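Local structure of Dye-decolorizing peroxidase tfu_3078 (Thermobifida fusca, 5FW4) at residues Glu92-Pro97 with Leu151-Ala156; Glu298-Arg303 with Leu400-Arg405; Met352-Tyr357 with Phe375-Gly380. The protein is a heme b peroxidase that uses hydrogen peroxide to oxidise many compounds, reacting strongly with anthraquinone dyes and modestly with azo dyes and standard peroxidase substrates. All blocks are in the same frame, centred on the assembly; numbering follows the deposited sequence.

Interaction 1 (Glu92-Pro97 with Leu151-Ala156); sequences EARKNP and LSAIDA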
loop_
_atom_site.group_PDB
_atom_site.type_symbol
_atom_site.label_atom_id
_atom_site.label_comp_id
_atom_site.label_asym_id
_atom_site.label_seq_id
_atom_site.Cartn_x
_atom_site.Cartn_y
_atom_site.Cartn_z
ATOM N N GLU A 92 4.201 -2.504 30.604
ATOM C CA GLU A 92 4.035 -2.855 32.004
ATOM C C GLU A 92 4.091 -4.374 32.209
ATOM O O GLU A 92 4.846 -4.853 33.046
ATOM C CB GLU A 92 2.723 -2.256 32.562
ATOM C CG GLU A 92 2.629 -2.226 34.081
ATOM C CD GLU A 92 3.703 -1.371 34.752
ATOM O OE1 GLU A 92 4.203 -0.404 34.144
ATOM O OE2 GLU A 92 4.049 -1.660 35.909
ATOM N N ALA A 93 3.322 -5.131 31.435
ATOM C CA ALA A 93 3.335 -6.599 31.544
ATOM C C ALA A 93 4.728 -7.172 31.349
ATOM O O ALA A 93 5.143 -8.080 32.080
ATOM C CB ALA A 93 2.367 -7.230 30.552
ATOM N N ARG A 94 5.454 -6.592 30.399
ATOM C CA ARG A 94 6.767 -7.077 29.977
ATOM C C ARG A 94 7.845 -6.984 31.056
ATOM O O ARG A 94 8.856 -7.702 31.000
ATOM C CB ARG A 94 7.226 -6.292 28.744
ATOM C CG ARG A 94 8.300 -7.020 27.948
ATOM C CD ARG A 94 8.668 -6.268 26.686
ATOM N NE ARG A 94 9.477 -7.093 25.797
ATOM C CZ ARG A 94 10.776 -7.349 25.967
ATOM N NH1 ARG A 94 11.452 -6.841 26.989
ATOM N NH2 ARG A 94 11.405 -8.144 25.111
ATOM N N LYS A 95 7.628 -6.098 32.030
ATOM C CA LYS A 95 8.599 -5.833 33.085
ATOM C C LYS A 95 8.966 -7.054 33.911
ATOM O O LYS A 95 10.067 -7.111 34.418
ATOM C CB LYS A 95 8.105 -4.719 34.035
ATOM C CG LYS A 95 7.806 -3.395 33.337
ATOM C CD LYS A 95 8.200 -2.190 34.172
ATOM C CE LYS A 95 8.130 -0.909 33.354
ATOM N NZ LYS A 95 6.738 -0.434 33.108
ATOM N N ASN A 96 8.041 -8.002 34.058
ATOM C CA ASN A 96 8.198 -9.150 34.971
ATOM C C ASN A 96 7.765 -10.454 34.316
ATOM O O ASN A 96 6.669 -10.512 33.753
ATOM C CB ASN A 96 7.342 -8.954 36.227
ATOM C CG ASN A 96 7.818 -7.795 37.086
ATOM O OD1 ASN A 96 7.180 -6.742 37.122
ATOM N ND2 ASN A 96 8.945 -7.980 37.778
ATOM N N PRO A 97 8.599 -11.518 34.415
ATOM C CA PRO A 97 8.339 -12.799 33.740
ATOM C C PRO A 97 6.922 -13.315 33.903
ATOM O O PRO A 97 6.341 -13.835 32.966
ATOM C CB PRO A 97 9.315 -13.768 34.409
ATOM C CG PRO A 97 10.402 -12.931 34.969
ATOM C CD PRO A 97 9.884 -11.528 35.141
ATOM N N LEU A 151 11.288 -14.930 24.790
ATOM C CA LEU A 151 11.831 -15.908 25.717
ATOM C C LEU A 151 12.556 -15.183 26.839
ATOM O O LEU A 151 12.447 -15.554 28.002
ATOM C CB LEU A 151 12.738 -16.935 25.004
ATOM C CG LEU A 151 11.990 -18.055 24.229
ATOM C CD1 LEU A 151 11.148 -17.553 23.081
ATOM C CD2 LEU A 151 12.954 -19.091 23.672
ATOM N N SER A 152 13.257 -14.113 26.506
ATOM C CA SER A 152 13.864 -13.296 27.532
ATOM C C SER A 152 12.792 -12.751 28.481
ATOM O O SER A 152 12.885 -12.942 29.667
ATOM C CB SER A 152 14.664 -12.158 26.907
ATOM O OG SER A 152 15.626 -12.689 26.014
ATOM N N ALA A 153 11.776 -12.090 27.950
ATOM C CA ALA A 153 10.735 -11.507 28.798
ATOM C C ALA A 153 10.113 -12.492 29.758
ATOM O O ALA A 153 9.846 -12.148 30.889
ATOM C CB ALA A 153 9.643 -10.879 27.949
ATOM N N ILE A 154 9.840 -13.711 29.295
ATOM C CA ILE A 154 9.145 -14.685 30.136
ATOM C C ILE A 154 10.114 -15.581 30.936
ATOM O O ILE A 154 9.692 -16.524 31.607
ATOM C CB ILE A 154 8.085 -15.480 29.319
ATOM C CG1 ILE A 154 8.735 -16.423 28.285
ATOM C CG2 ILE A 154 7.120 -14.512 28.650
ATOM C CD1 ILE A 154 7.797 -17.487 27.786
ATOM N N ASP A 155 11.404 -15.246 30.880
ATOM C CA ASP A 155 12.452 -15.919 31.639
ATOM C C ASP A 155 12.525 -17.377 31.202
ATOM O O ASP A 155 12.535 -18.281 32.024
ATOM C CB ASP A 155 12.204 -15.773 33.160
ATOM C CG ASP A 155 13.303 -16.406 34.019
ATOM O OD1 ASP A 155 14.464 -16.494 33.562
ATOM O OD2 ASP A 155 12.995 -16.801 35.165
ATOM N N ALA A 156 12.574 -17.594 29.893
ATOM C CA ALA A 156 12.536 -18.946 29.347
ATOM C C ALA A 156 13.678 -19.166 28.360
ATOM O O ALA A 156 13.482 -19.800 27.325
ATOM C CB ALA A 156 11.194 -19.197 28.667
HETATM O O HOH W 1 10.091 -9.763 32.346
HETATM O O HOH W 2 7.014 -16.770 33.551
#

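Interaction 2 (Glu298-Arg303 with Leu400-Arg405); sequences ERVIGR and LNRYIR. With HEM (protoporphyrin IX containing Fe), chain C.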
loop_
_atom_site.group_PDB
_atom_site.type_symbol
_atom_site.label_atom_id
_atom_site.label_comp_id
_atom_site.label_asym_id
_atom_site.label_seq_id
_atom_site.Cartn_x
_atom_site.Cartn_y
_atom_site.Cartn_z
ATOM N N GLU A 298 21.282 -6.900 -15.865
ATOM C CA GLU A 298 21.269 -8.345 -15.962
ATOM C C GLU A 298 22.572 -8.921 -15.411
ATOM O O GLU A 298 22.558 -9.982 -14.768
ATOM C CB GLU A 298 20.956 -8.808 -17.409
ATOM C CG GLU A 298 19.630 -8.290 -17.961
ATOM C CD GLU A 298 19.367 -8.592 -19.442
ATOM O OE1 GLU A 298 20.286 -8.489 -20.311
ATOM O OE2 GLU A 298 18.201 -8.899 -19.766
ATOM N N ARG A 299 23.707 -8.247 -15.657
ATOM C CA ARG A 299 24.986 -8.702 -15.092
ATOM C C ARG A 299 25.058 -8.682 -13.535
ATOM O O ARG A 299 25.597 -9.605 -12.920
ATOM C CB ARG A 299 26.171 -7.988 -15.784
ATOM C CG ARG A 299 26.296 -8.457 -17.251
ATOM C CD ARG A 299 27.432 -7.858 -18.069
ATOM N NE ARG A 299 27.798 -6.518 -17.616
ATOM C CZ ARG A 299 27.491 -5.360 -18.218
ATOM N NH1 ARG A 299 26.803 -5.307 -19.360
ATOM N NH2 ARG A 299 27.901 -4.222 -17.662
ATOM N N VAL A 300 24.458 -7.673 -12.904
ATOM C CA VAL A 300 24.338 -7.616 -11.425
ATOM C C VAL A 300 23.759 -8.921 -10.847
ATOM O O VAL A 300 24.289 -9.445 -9.873
ATOM C CB VAL A 300 23.489 -6.402 -10.965
ATOM C CG1 VAL A 300 23.105 -6.492 -9.483
ATOM C CG2 VAL A 300 24.203 -5.090 -11.204
ATOM N N ILE A 301 22.685 -9.440 -11.449
ATOM C CA ILE A 301 21.972 -10.635 -10.900
ATOM C C ILE A 301 22.462 -11.938 -11.509
ATOM O O ILE A 301 22.620 -12.921 -10.809
ATOM C CB ILE A 301 20.474 -10.610 -11.181
ATOM C CG1 ILE A 301 19.796 -9.443 -10.432
ATOM C CG2 ILE A 301 19.855 -11.982 -10.885
ATOM C CD1 ILE A 301 19.830 -9.520 -8.925
ATOM N N GLY A 302 22.672 -11.944 -12.816
ATOM C CA GLY A 302 23.091 -13.151 -13.520
ATOM C C GLY A 302 21.933 -13.803 -14.247
ATOM O O GLY A 302 22.027 -14.960 -14.662
ATOM N N ARG A 303 20.799 -13.093 -14.317
ATOM C CA ARG A 303 19.679 -13.529 -15.112
ATOM C C ARG A 303 19.138 -12.346 -15.904
ATOM O O ARG A 303 19.385 -11.192 -15.558
ATOM C CB ARG A 303 18.613 -14.148 -14.226
ATOM C CG ARG A 303 19.001 -15.483 -13.598
ATOM C CD ARG A 303 17.907 -15.911 -12.636
ATOM N NE ARG A 303 18.026 -17.274 -12.108
ATOM C CZ ARG A 303 17.591 -18.383 -12.692
ATOM N NH1 ARG A 303 17.003 -18.381 -13.894
ATOM N NH2 ARG A 303 17.744 -19.526 -12.052
ATOM N N LEU A 400 25.001 -6.683 -6.347
ATOM C CA LEU A 400 23.748 -6.056 -5.907
ATOM C C LEU A 400 23.871 -5.120 -4.695
ATOM O O LEU A 400 23.034 -4.193 -4.540
ATOM C CB LEU A 400 22.754 -7.159 -5.619
ATOM C CG LEU A 400 21.318 -6.791 -5.176
ATOM C CD1 LEU A 400 20.611 -5.960 -6.226
ATOM C CD2 LEU A 400 20.592 -8.105 -4.975
ATOM N N ASN A 401 24.896 -5.327 -3.847
ATOM C CA ASN A 401 25.074 -4.516 -2.620
ATOM C C ASN A 401 25.035 -3.016 -2.850
ATOM O O ASN A 401 24.486 -2.249 -2.048
ATOM C CB ASN A 401 26.405 -4.850 -1.943
ATOM C CG ASN A 401 26.407 -6.198 -1.287
ATOM O OD1 ASN A 401 25.364 -6.773 -0.983
ATOM N ND2 ASN A 401 27.585 -6.695 -1.017
ATOM N N ARG A 402 25.688 -2.600 -3.939
ATOM C CA ARG A 402 25.639 -1.224 -4.391
ATOM C C ARG A 402 24.227 -0.601 -4.446
ATOM O O ARG A 402 24.095 0.613 -4.309
ATOM C CB ARG A 402 26.218 -1.166 -5.805
ATOM C CG ARG A 402 26.688 0.168 -6.325
ATOM C CD ARG A 402 27.721 -0.116 -7.432
ATOM N NE ARG A 402 27.372 -1.351 -8.170
ATOM C CZ ARG A 402 28.031 -2.529 -8.142
ATOM N NH1 ARG A 402 29.164 -2.708 -7.417
ATOM N NH2 ARG A 402 27.543 -3.548 -8.861
ATOM N N TYR A 403 23.209 -1.408 -4.745
ATOM C CA TYR A 403 21.903 -0.869 -5.083
ATOM C C TYR A 403 20.866 -1.136 -3.998
ATOM O O TYR A 403 19.701 -0.893 -4.244
ATOM C CB TYR A 403 21.397 -1.441 -6.381
ATOM C CG TYR A 403 22.346 -1.044 -7.530
ATOM C CD1 TYR A 403 22.318 0.228 -8.061
ATOM C CD2 TYR A 403 23.281 -1.922 -7.992
ATOM C CE1 TYR A 403 23.249 0.632 -9.084
ATOM C CE2 TYR A 403 24.177 -1.549 -9.004
ATOM C CZ TYR A 403 24.135 -0.265 -9.530
ATOM O OH TYR A 403 25.058 0.116 -10.559
ATOM N N ILE A 404 21.309 -1.709 -2.902
ATOM C CA ILE A 404 20.402 -2.053 -1.788
ATOM C C ILE A 404 20.954 -1.681 -0.427
ATOM O O ILE A 404 22.163 -1.643 -0.235
ATOM C CB ILE A 404 20.062 -3.565 -1.745
ATOM C CG1 ILE A 404 21.272 -4.399 -1.281
ATOM C CG2 ILE A 404 19.417 -4.010 -3.038
ATOM C CD1 ILE A 404 21.098 -5.900 -1.343
ATOM N N ARG A 405 20.048 -1.463 0.543
ATOM C CA ARG A 405 20.455 -1.196 1.902
ATOM C C ARG A 405 19.577 -1.982 2.827
ATOM O O ARG A 405 18.371 -1.770 2.811
ATOM C CB ARG A 405 20.321 0.298 2.219
ATOM C CG ARG A 405 21.270 1.186 1.446
ATOM C CD ARG A 405 22.724 0.952 1.835
ATOM N NE ARG A 405 23.621 1.885 1.155
ATOM C CZ ARG A 405 24.293 1.644 0.013
ATOM N NH1 ARG A 405 24.181 0.498 -0.658
ATOM N NH2 ARG A 405 25.066 2.596 -0.471
HETATM C CHA HEM C . 17.954 -15.222 -6.312
HETATM C CHB HEM C . 16.881 -10.500 -6.256
HETATM C CHC HEM C . 18.282 -10.310 -1.633
HETATM C CHD HEM C . 19.097 -15.083 -1.618
HETATM C C1A HEM C . 17.545 -13.962 -6.675
HETATM C C2A HEM C . 17.131 -13.625 -7.979
HETATM C C3A HEM C . 16.854 -12.297 -7.963
HETATM C C4A HEM C . 17.079 -11.812 -6.669
HETATM C CMA HEM C . 16.343 -11.480 -9.089
HETATM C CAA HEM C . 17.064 -14.546 -9.171
HETATM C CBA HEM C . 15.706 -15.214 -9.351
HETATM C CGA HEM C . 15.465 -16.257 -8.299
HETATM O O1A HEM C . 14.636 -16.000 -7.384
HETATM O O2A HEM C . 16.078 -17.354 -8.355
HETATM C C1B HEM C . 17.188 -10.048 -4.961
HETATM C C2B HEM C . 17.026 -8.705 -4.542
HETATM C C3B HEM C . 17.413 -8.626 -3.231
HETATM C C4B HEM C . 17.805 -9.989 -2.869
HETATM C CMB HEM C . 16.499 -7.590 -5.400
HETATM C CAB HEM C . 17.402 -7.510 -2.279
HETATM C CBB HEM C . 16.795 -6.346 -2.510
HETATM C C1C HEM C . 18.624 -11.576 -1.218
HETATM C C2C HEM C . 19.038 -11.893 0.058
HETATM C C3C HEM C . 19.251 -13.267 0.063
HETATM C C4C HEM C . 18.976 -13.762 -1.232
HETATM C CMC HEM C . 19.169 -10.864 1.151
HETATM C CAC HEM C . 19.751 -14.187 1.074
HETATM C CBC HEM C . 20.451 -13.799 2.094
HETATM C C1D HEM C . 18.827 -15.458 -2.944
HETATM C C2D HEM C . 18.986 -16.853 -3.372
HETATM C C3D HEM C . 18.676 -16.884 -4.689
HETATM C C4D HEM C . 18.349 -15.506 -5.039
HETATM C CMD HEM C . 19.386 -18.052 -2.529
HETATM C CAD HEM C . 18.670 -18.113 -5.575
HETATM C CBD HEM C . 20.105 -18.393 -6.033
HETATM C CGD HEM C . 20.170 -19.695 -6.801
HETATM O O1D HEM C . 20.195 -20.803 -6.230
HETATM O O2D HEM C . 20.182 -19.650 -8.050
HETATM N NA HEM C . 17.518 -12.835 -5.880
HETATM N NB HEM C . 17.644 -10.770 -3.939
HETATM N NC HEM C . 18.633 -12.705 -1.989
HETATM N ND HEM C . 18.437 -14.655 -3.969
HETATM FE FE HEM C . 18.115 -12.783 -3.980
#

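Interaction 3 (Met352-Tyr357 with Phe375-Gly380); sequences MFRRGY and FMAWQG. With HEM (protoporphyrin IX containing Fe), chain C.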
loop_
_atom_site.group_PDB
_atom_site.type_symbol
_atom_site.label_atom_id
_atom_site.label_comp_id
_atom_site.label_asym_id
_atom_site.label_seq_id
_atom_site.Cartn_x
_atom_site.Cartn_y
_atom_site.Cartn_z
ATOM N N MET A 352 17.111 -21.832 1.155
ATOM C CA MET A 352 15.977 -21.186 1.830
ATOM C C MET A 352 14.859 -21.062 0.825
ATOM O O MET A 352 15.066 -21.243 -0.367
ATOM C CB MET A 352 16.387 -19.817 2.394
ATOM C CG MET A 352 16.557 -18.711 1.354
ATOM S SD MET A 352 17.650 -17.403 1.895
ATOM C CE MET A 352 19.264 -18.195 1.636
ATOM N N PHE A 353 13.671 -20.763 1.326
ATOM C CA PHE A 353 12.496 -20.495 0.515
ATOM C C PHE A 353 12.180 -19.018 0.691
ATOM O O PHE A 353 11.901 -18.569 1.781
ATOM C CB PHE A 353 11.323 -21.370 0.992
ATOM C CG PHE A 353 9.996 -21.046 0.366
ATOM C CD1 PHE A 353 9.822 -21.091 -1.008
ATOM C CD2 PHE A 353 8.907 -20.694 1.163
ATOM C CE1 PHE A 353 8.589 -20.807 -1.581
ATOM C CE2 PHE A 353 7.679 -20.395 0.590
ATOM C CZ PHE A 353 7.523 -20.445 -0.774
ATOM N N ARG A 354 12.222 -18.276 -0.404
ATOM C CA ARG A 354 12.046 -16.846 -0.392
ATOM C C ARG A 354 10.624 -16.530 -0.806
ATOM O O ARG A 354 10.159 -16.993 -1.852
ATOM C CB ARG A 354 13.069 -16.199 -1.339
ATOM C CG ARG A 354 14.449 -16.186 -0.710
ATOM C CD ARG A 354 15.629 -16.235 -1.706
ATOM N NE ARG A 354 15.313 -16.641 -3.071
ATOM C CZ ARG A 354 15.350 -17.865 -3.592
ATOM N NH1 ARG A 354 15.691 -19.004 -2.893
ATOM N NH2 ARG A 354 15.028 -17.958 -4.884
ATOM N N ARG A 355 9.933 -15.764 0.035
ATOM C CA ARG A 355 8.559 -15.382 -0.205
ATOM C C ARG A 355 8.365 -13.917 0.206
ATOM O O ARG A 355 7.669 -13.558 1.219
ATOM C CB ARG A 355 7.648 -16.311 0.607
ATOM C CG ARG A 355 6.169 -16.165 0.367
ATOM C CD ARG A 355 5.428 -17.183 1.232
ATOM N NE ARG A 355 3.978 -17.115 1.083
ATOM C CZ ARG A 355 3.162 -16.246 1.707
ATOM N NH1 ARG A 355 3.622 -15.268 2.493
ATOM N NH2 ARG A 355 1.855 -16.312 1.494
ATOM N N GLY A 356 8.943 -13.061 -0.608
ATOM C CA GLY A 356 9.020 -11.659 -0.350
ATOM C C GLY A 356 8.032 -10.850 -1.165
ATOM O O GLY A 356 7.470 -11.343 -2.136
ATOM N N TYR A 357 7.882 -9.582 -0.745
ATOM C CA TYR A 357 6.943 -8.621 -1.293
ATOM C C TYR A 357 7.661 -7.299 -1.562
ATOM O O TYR A 357 8.534 -6.864 -0.781
ATOM C CB TYR A 357 5.762 -8.412 -0.290
ATOM C CG TYR A 357 4.816 -9.589 -0.285
ATOM C CD1 TYR A 357 5.143 -10.768 0.381
ATOM C CD2 TYR A 357 3.648 -9.572 -1.040
ATOM C CE1 TYR A 357 4.303 -11.884 0.339
ATOM C CE2 TYR A 357 2.822 -10.670 -1.095
ATOM C CZ TYR A 357 3.146 -11.829 -0.402
ATOM O OH TYR A 357 2.343 -12.926 -0.497
ATOM N N PHE A 375 11.906 -8.575 2.128
ATOM C CA PHE A 375 12.437 -9.889 1.877
ATOM C C PHE A 375 12.082 -10.839 2.999
ATOM O O PHE A 375 12.227 -10.498 4.159
ATOM C CB PHE A 375 13.956 -9.771 1.801
ATOM C CG PHE A 375 14.682 -11.077 1.797
ATOM C CD1 PHE A 375 14.975 -11.743 2.990
ATOM C CD2 PHE A 375 15.203 -11.587 0.594
ATOM C CE1 PHE A 375 15.694 -12.933 2.976
ATOM C CE2 PHE A 375 15.894 -12.783 0.584
ATOM C CZ PHE A 375 16.157 -13.455 1.763
ATOM N N MET A 376 11.642 -12.045 2.657
ATOM C CA MET A 376 11.280 -13.015 3.665
ATOM C C MET A 376 11.802 -14.383 3.284
ATOM O O MET A 376 11.392 -14.939 2.263
ATOM C CB MET A 376 9.749 -13.043 3.882
ATOM C CG MET A 376 9.209 -11.817 4.572
ATOM S SD MET A 376 7.513 -11.968 5.203
ATOM C CE MET A 376 6.627 -11.401 3.793
ATOM N N ALA A 377 12.708 -14.920 4.095
ATOM C CA ALA A 377 13.219 -16.265 3.882
ATOM C C ALA A 377 12.771 -17.202 4.987
ATOM O O ALA A 377 12.906 -16.895 6.161
ATOM C CB ALA A 377 14.727 -16.283 3.766
ATOM N N TRP A 378 12.283 -18.352 4.546
ATOM C CA TRP A 378 11.863 -19.448 5.392
ATOM C C TRP A 378 12.860 -20.573 5.337
ATOM O O TRP A 378 13.394 -20.919 4.249
ATOM C CB TRP A 378 10.531 -19.923 4.901
ATOM C CG TRP A 378 9.502 -18.917 5.012
ATOM C CD1 TRP A 378 9.088 -18.044 4.059
ATOM C CD2 TRP A 378 8.672 -18.692 6.155
ATOM N NE1 TRP A 378 8.079 -17.262 4.542
ATOM C CE2 TRP A 378 7.778 -17.666 5.819
ATOM C CE3 TRP A 378 8.609 -19.267 7.421
ATOM C CZ2 TRP A 378 6.851 -17.188 6.700
ATOM C CZ3 TRP A 378 7.665 -18.813 8.295
ATOM C CH2 TRP A 378 6.811 -17.763 7.938
ATOM N N GLN A 379 13.128 -21.151 6.495
ATOM C CA GLN A 379 14.062 -22.260 6.596
ATOM C C GLN A 379 13.938 -22.994 7.917
ATOM O O GLN A 379 13.456 -22.423 8.899
ATOM C CB GLN A 379 15.524 -21.814 6.431
ATOM C CG GLN A 379 16.046 -20.801 7.440
ATOM C CD GLN A 379 15.967 -19.352 6.964
ATOM O OE1 GLN A 379 16.816 -18.889 6.214
ATOM N NE2 GLN A 379 14.964 -18.631 7.418
ATOM N N GLY A 380 14.405 -24.249 7.905
ATOM C CA GLY A 380 14.468 -25.103 9.074
ATOM C C GLY A 380 15.423 -24.575 10.115
ATOM O O GLY A 380 15.167 -24.732 11.288
HETATM C CHA HEM C . 17.954 -15.222 -6.312
HETATM C CHB HEM C . 16.881 -10.500 -6.256
HETATM C CHC HEM C . 18.282 -10.310 -1.633
HETATM C CHD HEM C . 19.097 -15.083 -1.618
HETATM C C1A HEM C . 17.545 -13.962 -6.675
HETATM C C2A HEM C . 17.131 -13.625 -7.979
HETATM C C3A HEM C . 16.854 -12.297 -7.963
HETATM C C4A HEM C . 17.079 -11.812 -6.669
HETATM C CMA HEM C . 16.343 -11.480 -9.089
HETATM C CAA HEM C . 17.064 -14.546 -9.171
HETATM C CBA HEM C . 15.706 -15.214 -9.351
HETATM C CGA HEM C . 15.465 -16.257 -8.299
HETATM O O1A HEM C . 14.636 -16.000 -7.384
HETATM O O2A HEM C . 16.078 -17.354 -8.355
HETATM C C1B HEM C . 17.188 -10.048 -4.961
HETATM C C2B HEM C . 17.026 -8.705 -4.542
HETATM C C3B HEM C . 17.413 -8.626 -3.231
HETATM C C4B HEM C . 17.805 -9.989 -2.869
HETATM C CMB HEM C . 16.499 -7.590 -5.400
HETATM C CAB HEM C . 17.402 -7.510 -2.279
HETATM C CBB HEM C . 16.795 -6.346 -2.510
HETATM C C1C HEM C . 18.624 -11.576 -1.218
HETATM C C2C HEM C . 19.038 -11.893 0.058
HETATM C C3C HEM C . 19.251 -13.267 0.063
HETATM C C4C HEM C . 18.976 -13.762 -1.232
HETATM C CMC HEM C . 19.169 -10.864 1.151
HETATM C CAC HEM C . 19.751 -14.187 1.074
HETATM C CBC HEM C . 20.451 -13.799 2.094
HETATM C C1D HEM C . 18.827 -15.458 -2.944
HETATM C C2D HEM C . 18.986 -16.853 -3.372
HETATM C C3D HEM C . 18.676 -16.884 -4.689
HETATM C C4D HEM C . 18.349 -15.506 -5.039
HETATM C CMD HEM C . 19.386 -18.052 -2.529
HETATM C CAD HEM C . 18.670 -18.113 -5.575
HETATM C CBD HEM C . 20.105 -18.393 -6.033
HETATM C CGD HEM C . 20.170 -19.695 -6.801
HETATM O O1D HEM C . 20.195 -20.803 -6.230
HETATM O O2D HEM C . 20.182 -19.650 -8.050
HETATM N NA HEM C . 17.518 -12.835 -5.880
HETATM N NB HEM C . 17.644 -10.770 -3.939
HETATM N NC HEM C . 18.633 -12.705 -1.989
HETATM N ND HEM C . 18.437 -14.655 -3.969
HETATM FE FE HEM C . 18.115 -12.783 -3.980
HETATM O O HOH W 3 6.482 -14.889 3.490
#

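Interaction 1 (Glu92-Pro97 with Leu151-Ala156)
Apolar contact is spread thinly over two places. At the first, the methyl of Ala153 lies over the centre of one face of the Arg94 guanidinium, 4.2 Å above its plane, and CG of Arg94 approaches CB of Ala153 at 4.1 Å. The Arg94 side chain reaches this position because CG stands anti to the backbone N (chi1 -160°) and the chain then runs extended to NE. At the second, Pro97 CB meets Asp155 CB at 3.7 Å, the ring crossing the aspartate obliquely; Asp155 CG, anti to its own N, turns the carboxylate away, so only CB makes this contact. Among polar contacts, Pro97 CA points its hydrogen at Ala153 O (3.3 Å, angle at hydrogen 151°). The same carbonyl accepts a second donor, a water 2.8 Å from Ala153 O that also donates to Arg94 O and so bridges the two backbones. A further water spans Pro97 O and Ile154 O weakly. No salt bridge joins the segments: Arg94 NE is salt-bridged to Asp183, outside both, and Lys95 NZ to Glu92 OE1 within 92-97. Backbone hydrogen bonds shape the second segment, where helix 148-153 closes in a Schellman motif: Ala156 N bonds Leu151 O at 2.8 Å, Asp155 N bonds Ser152 O, and Asp155, the C-prime residue, takes positive phi. The contact joins this helix end to the turn entering helix 97-120. Held by water, a C-H donor and aliphatic surface, it has little directional bonding of its own; the charge on Arg94 is probably balanced largely by Asp183 while its face packs on a methyl.

Interaction 2 (Glu298-Arg303 with Leu400-Arg405)
Val300 presses a methyl against main chain instead of a side-chain tip: CG1, anti to the backbone N (chi1 168°), sits 3.7 Å from both CA and N of Leu400. Leu400 CB is nearly as close to that methyl, at 3.9 Å. The other branch, CG2, lies against CE2 of the Tyr403 ring at 4.2 Å and near the edge of the Arg402 guanidinium; Arg402 CB covers one face of the same ring. Trp289 meets Tyr403 edge-to-face. Next along the helix, Ile301 CD1 and Leu400 CD2 meet tip to tip at 4.3 Å, and both turn to the heme: Leu400 CD2 stands over a pyrrole, 3.6 Å from HEM C2B, whereas Ile301 CG2 and CD1 meet the methyl CMA. Ile404 CG2 touches the vinyl carbon CBB at 3.6 Å, and Arg303 CD packs on the propionate carbon CAA. Leu400 and Ile301 touch His338, the inferred proximal iron ligand, so helix 294-301 and the turn leading into strand 404-414 line the proximal side of the heme pocket. Ile301, Leu400 and Ile404 offer the porphyrin carbon alone, so this part of the proximal wall is held by van der Waals packing, with Arg303 kept to the propionate edge.

Interaction 3 (Met352-Tyr357 with Phe375-Gly380)
Met352 SD lies at the apolar centre, 3.6 Å from the Ala377 methyl and at the edge of the Phe375 ring, 4.2 Å from its CZ. Phe375 in turn lays its CE2 rim on a heme pyrrole, 3.3 Å from HEM C2C. On the sheet face carrying Phe353 and Trp378, these rings lie side by side and point the same way, CD2 to CD1 at 3.9 Å. Farther along, the Met376 CE methyl meets Tyr357 CD1. The backbones form the antiparallel hairpin of strands 353-363 and 369-379 in the C-terminal ferredoxin-like half of the DyP fold. Phe353 and Trp378 are its hydrogen-bonded pair, with nearly straight N-H...O bonds in both directions (172° and 174°), and Arg354 and Ala377 the next, non-hydrogen-bonded pair. Arg355 N then bonds Met376 O at 2.8 Å. Arg354 bends at chi3 (-16°) so that its guanidinium lies face-on over HEM C3D, on the face of the heme away from His338, and NH2 donates to propionate O1A at 3.2 Å. An alanine here would remove the guanidinium and its propionate bond, and would probably leave that face of the heme and the oxygen-molecule pocket it shares with Asp242, Leu373 and Phe375 less covered and the propionate less firmly held. At the polar edge a water accepts in plane from Arg355 NH1 and Trp378 NE1, 3.0 Å from NE1, and donates to Arg355 O.

In the fold
From the N terminus, interaction 1 first closes the loop that leaves residue 97 through helix 97-120 and strand 141-146, and ties the turn between helices 91-94 and 97-120 to the end of helix 148-153. The chain crosses to the C-terminal half, where interaction 2 opens at 298 and closes at 400-405. Interaction 3, a hairpin, is nested inside that loop. Of their shared sheet, interaction 3 pairs outer strand 353-363 with the neighbouring 369-379, and interaction 2 reaches the start of the other outer strand, 404-414; they touch the heme from opposite faces, with centres 18 Å apart. Interaction 1 stands remote, its centre 42 Å from that of interaction 2, beside the other four-stranded sheet with the same strand order.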